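Local coordinates for soluble epoxide hydrolase (Bacillus megaterium, PDB 4INZ), which is an enzyme of the alpha/beta hydrolase fold, built round a central mixed beta-sheet flanked by helices, at residues E39-L44 and N63-V68. The protein carries 1 engineered substitution. Residues are numbered along the deposited sequence; the frame is centred on the assembly and turned at random.
Sequences ELMLFL and NDFHTV
V68 sits at the apolar centre of this strand pair, straddled by two leucines of the neighbouring strand. With CG anti to the backbone N and the second torsion near +60° in both L40 and L42, CD1 is the branch that turns to the valine, and each leucine meets a different methyl: L40 CD1 meets V68 CG2 at 3.6 Å, and L42 CD1 meets V68 CG1 at 3.7 Å. V68 CG2 also lies over one face of the H66 imidazole, offset toward its rim. M41, F43, F65 and T67 form the packing on the opposite face of the sheet. The M41 chain runs extended through chi2 and then bends at chi3 (-74°), which sets its CE methyl almost centrally over the F65 ring, 3.6 Å from the centroid, a CH-pi contact; SD stands obliquely farther back, completing a Met-aromatic pair. Helix 291-303 flanks this pair through L302, which touches both side chains. F43 and T67 run side by side, the ring turning its CE1 edge to T67 CB. Between the two faces runs a ladder of four backbone bonds. H66 N to E39 O is the most bent, at 152°, whereas V68 N to M41 O is nearly straight and lies in the carbonyl plane. M41 N to H66 O (2.9 Å) and F43 N to V68 O (2.8 Å) alternate with them. Farther out, H66 ND1 and NE2 are hydrogen-bonded to Y105 OH and S34 OG, respectively, and T67 OG1 bonds to the K35 carbonyl. At the polar edge one water bridges the two backbones, accepting from E39 N and donating to D64 O. Strands 40-44 and 66-70, joined through helix 55-61, thus exemplify the parallel beta-alpha-beta crossover within the central sheet of an alpha/beta hydrolase fold.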
loop_
_atom_site.group_PDB
_atom_site.type_symbol
_atom_site.label_atom_id
_atom_site.label_comp_id
_atom_site.label_asym_id
_atom_site.label_seq_id
_atom_site.Cartn_x
_atom_site.Cartn_y
_atom_site.Cartn_z
ATOM N N GLU A 39 -1.453 -0.828 -21.576
ATOM C CA GLU A 39 -1.666 -1.791 -20.501
ATOM C C GLU A 39 -1.847 -1.055 -19.179
ATOM O O GLU A 39 -1.275 0.023 -18.974
ATOM C CB GLU A 39 -0.487 -2.766 -20.409
ATOM C CG GLU A 39 -0.299 -3.623 -21.657
ATOM C CD GLU A 39 -1.513 -4.490 -21.953
ATOM O OE1 GLU A 39 -1.971 -4.510 -23.118
ATOM O OE2 GLU A 39 -2.013 -5.157 -21.019
ATOM N N LEU A 40 -2.639 -1.636 -18.284
ATOM C CA LEU A 40 -2.933 -1.004 -17.003
ATOM C C LEU A 40 -1.807 -1.203 -15.994
ATOM O O LEU A 40 -1.376 -2.330 -15.739
ATOM C CB LEU A 40 -4.233 -1.564 -16.427
ATOM C CG LEU A 40 -4.692 -1.050 -15.063
ATOM C CD1 LEU A 40 -4.979 0.451 -15.122
ATOM C CD2 LEU A 40 -5.929 -1.831 -14.612
ATOM N N MET A 41 -1.339 -0.091 -15.434
ATOM C CA MET A 41 -0.466 -0.108 -14.271
ATOM C C MET A 41 -1.259 0.525 -13.130
ATOM O O MET A 41 -1.506 1.736 -13.120
ATOM C CB MET A 41 0.831 0.659 -14.540
ATOM C CG MET A 41 1.845 0.565 -13.401
ATOM S SD MET A 41 3.386 1.414 -13.790
ATOM C CE MET A 41 4.112 0.255 -14.965
ATOM N N LEU A 42 -1.688 -0.310 -12.191
ATOM C CA LEU A 42 -2.565 0.114 -11.105
ATOM C C LEU A 42 -1.774 0.229 -9.807
ATOM O O LEU A 42 -1.130 -0.733 -9.387
ATOM C CB LEU A 42 -3.695 -0.901 -10.943
ATOM C CG LEU A 42 -4.699 -0.680 -9.814
ATOM C CD1 LEU A 42 -5.445 0.636 -10.016
ATOM C CD2 LEU A 42 -5.684 -1.852 -9.753
ATOM N N PHE A 43 -1.820 1.410 -9.190
ATOM C CA PHE A 43 -1.039 1.715 -7.985
ATOM C C PHE A 43 -1.946 1.759 -6.761
ATOM O O PHE A 43 -2.989 2.432 -6.779
ATOM C CB PHE A 43 -0.377 3.098 -8.097
ATOM C CG PHE A 43 0.586 3.245 -9.240
ATOM C CD1 PHE A 43 0.129 3.556 -10.518
ATOM C CD2 PHE A 43 1.956 3.135 -9.025
ATOM C CE1 PHE A 43 1.016 3.716 -11.570
ATOM C CE2 PHE A 43 2.861 3.292 -10.073
ATOM C CZ PHE A 43 2.392 3.591 -11.347
ATOM N N LEU A 44 -1.532 1.077 -5.695
ATOM C CA LEU A 44 -2.273 1.050 -4.436
ATOM C C LEU A 44 -1.418 1.580 -3.291
ATOM O O LEU A 44 -0.409 0.961 -2.913
ATOM C CB LEU A 44 -2.686 -0.385 -4.092
ATOM C CG LEU A 44 -3.427 -1.195 -5.156
ATOM C CD1 LEU A 44 -3.832 -2.537 -4.573
ATOM C CD2 LEU A 44 -4.650 -0.439 -5.668
ATOM N N ASN A 63 3.569 7.508 -20.393
ATOM C CA ASN A 63 3.827 7.548 -21.830
ATOM C C ASN A 63 3.800 6.155 -22.442
ATOM O O ASN A 63 3.721 6.008 -23.662
ATOM C CB ASN A 63 5.166 8.225 -22.136
ATOM C CG ASN A 63 5.245 9.635 -21.590
ATOM O OD1 ASN A 63 6.129 9.952 -20.794
ATOM N ND2 ASN A 63 4.317 10.490 -22.011
ATOM N N ASP A 64 3.862 5.134 -21.593
ATOM C CA ASP A 64 3.922 3.755 -22.068
ATOM C C ASP A 64 2.835 2.865 -21.476
ATOM O O ASP A 64 2.580 1.766 -21.980
ATOM C CB ASP A 64 5.305 3.161 -21.781
ATOM C CG ASP A 64 6.402 3.833 -22.583
ATOM O OD1 ASP A 64 6.574 3.463 -23.758
ATOM O OD2 ASP A 64 7.085 4.735 -22.047
ATOM N N PHE A 65 2.194 3.347 -20.417
ATOM C CA PHE A 65 1.171 2.586 -19.707
ATOM C C PHE A 65 -0.033 3.473 -19.398
ATOM O O PHE A 65 0.081 4.698 -19.355
ATOM C CB PHE A 65 1.715 2.077 -18.368
ATOM C CG PHE A 65 2.772 1.008 -18.488
ATOM C CD1 PHE A 65 4.120 1.342 -18.529
ATOM C CD2 PHE A 65 2.416 -0.335 -18.522
ATOM C CE1 PHE A 65 5.096 0.351 -18.630
ATOM C CE2 PHE A 65 3.383 -1.333 -18.620
ATOM C CZ PHE A 65 4.723 -0.994 -18.671
ATOM N N HIS A 66 -1.185 2.849 -19.169
ATOM C CA HIS A 66 -2.316 3.539 -18.576
ATOM C C HIS A 66 -2.115 3.482 -17.069
ATOM O O HIS A 66 -2.402 2.463 -16.434
ATOM C CB HIS A 66 -3.638 2.862 -18.958
ATOM C CG HIS A 66 -4.852 3.557 -18.424
ATOM N ND1 HIS A 66 -6.107 2.985 -18.443
ATOM C CD2 HIS A 66 -5.005 4.779 -17.855
ATOM C CE1 HIS A 66 -6.980 3.823 -17.913
ATOM N NE2 HIS A 66 -6.338 4.919 -17.548
ATOM N N THR A 67 -1.604 4.570 -16.501
ATOM C CA THR A 67 -1.302 4.609 -15.074
ATOM C C THR A 67 -2.525 5.060 -14.290
ATOM O O THR A 67 -3.033 6.157 -14.502
ATOM C CB THR A 67 -0.131 5.564 -14.771
ATOM O OG1 THR A 67 -0.434 6.864 -15.287
ATOM C CG2 THR A 67 1.153 5.053 -15.414
ATOM N N VAL A 68 -2.990 4.206 -13.385
ATOM C CA VAL A 68 -4.131 4.520 -12.531
ATOM C C VAL A 68 -3.741 4.371 -11.064
ATOM O O VAL A 68 -3.274 3.304 -10.643
ATOM C CB VAL A 68 -5.330 3.587 -12.847
ATOM C CG1 VAL A 68 -6.433 3.750 -11.820
ATOM C CG2 VAL A 68 -5.866 3.867 -14.249
HETATM O O HOH W 1 1.299 -0.606 -22.407
#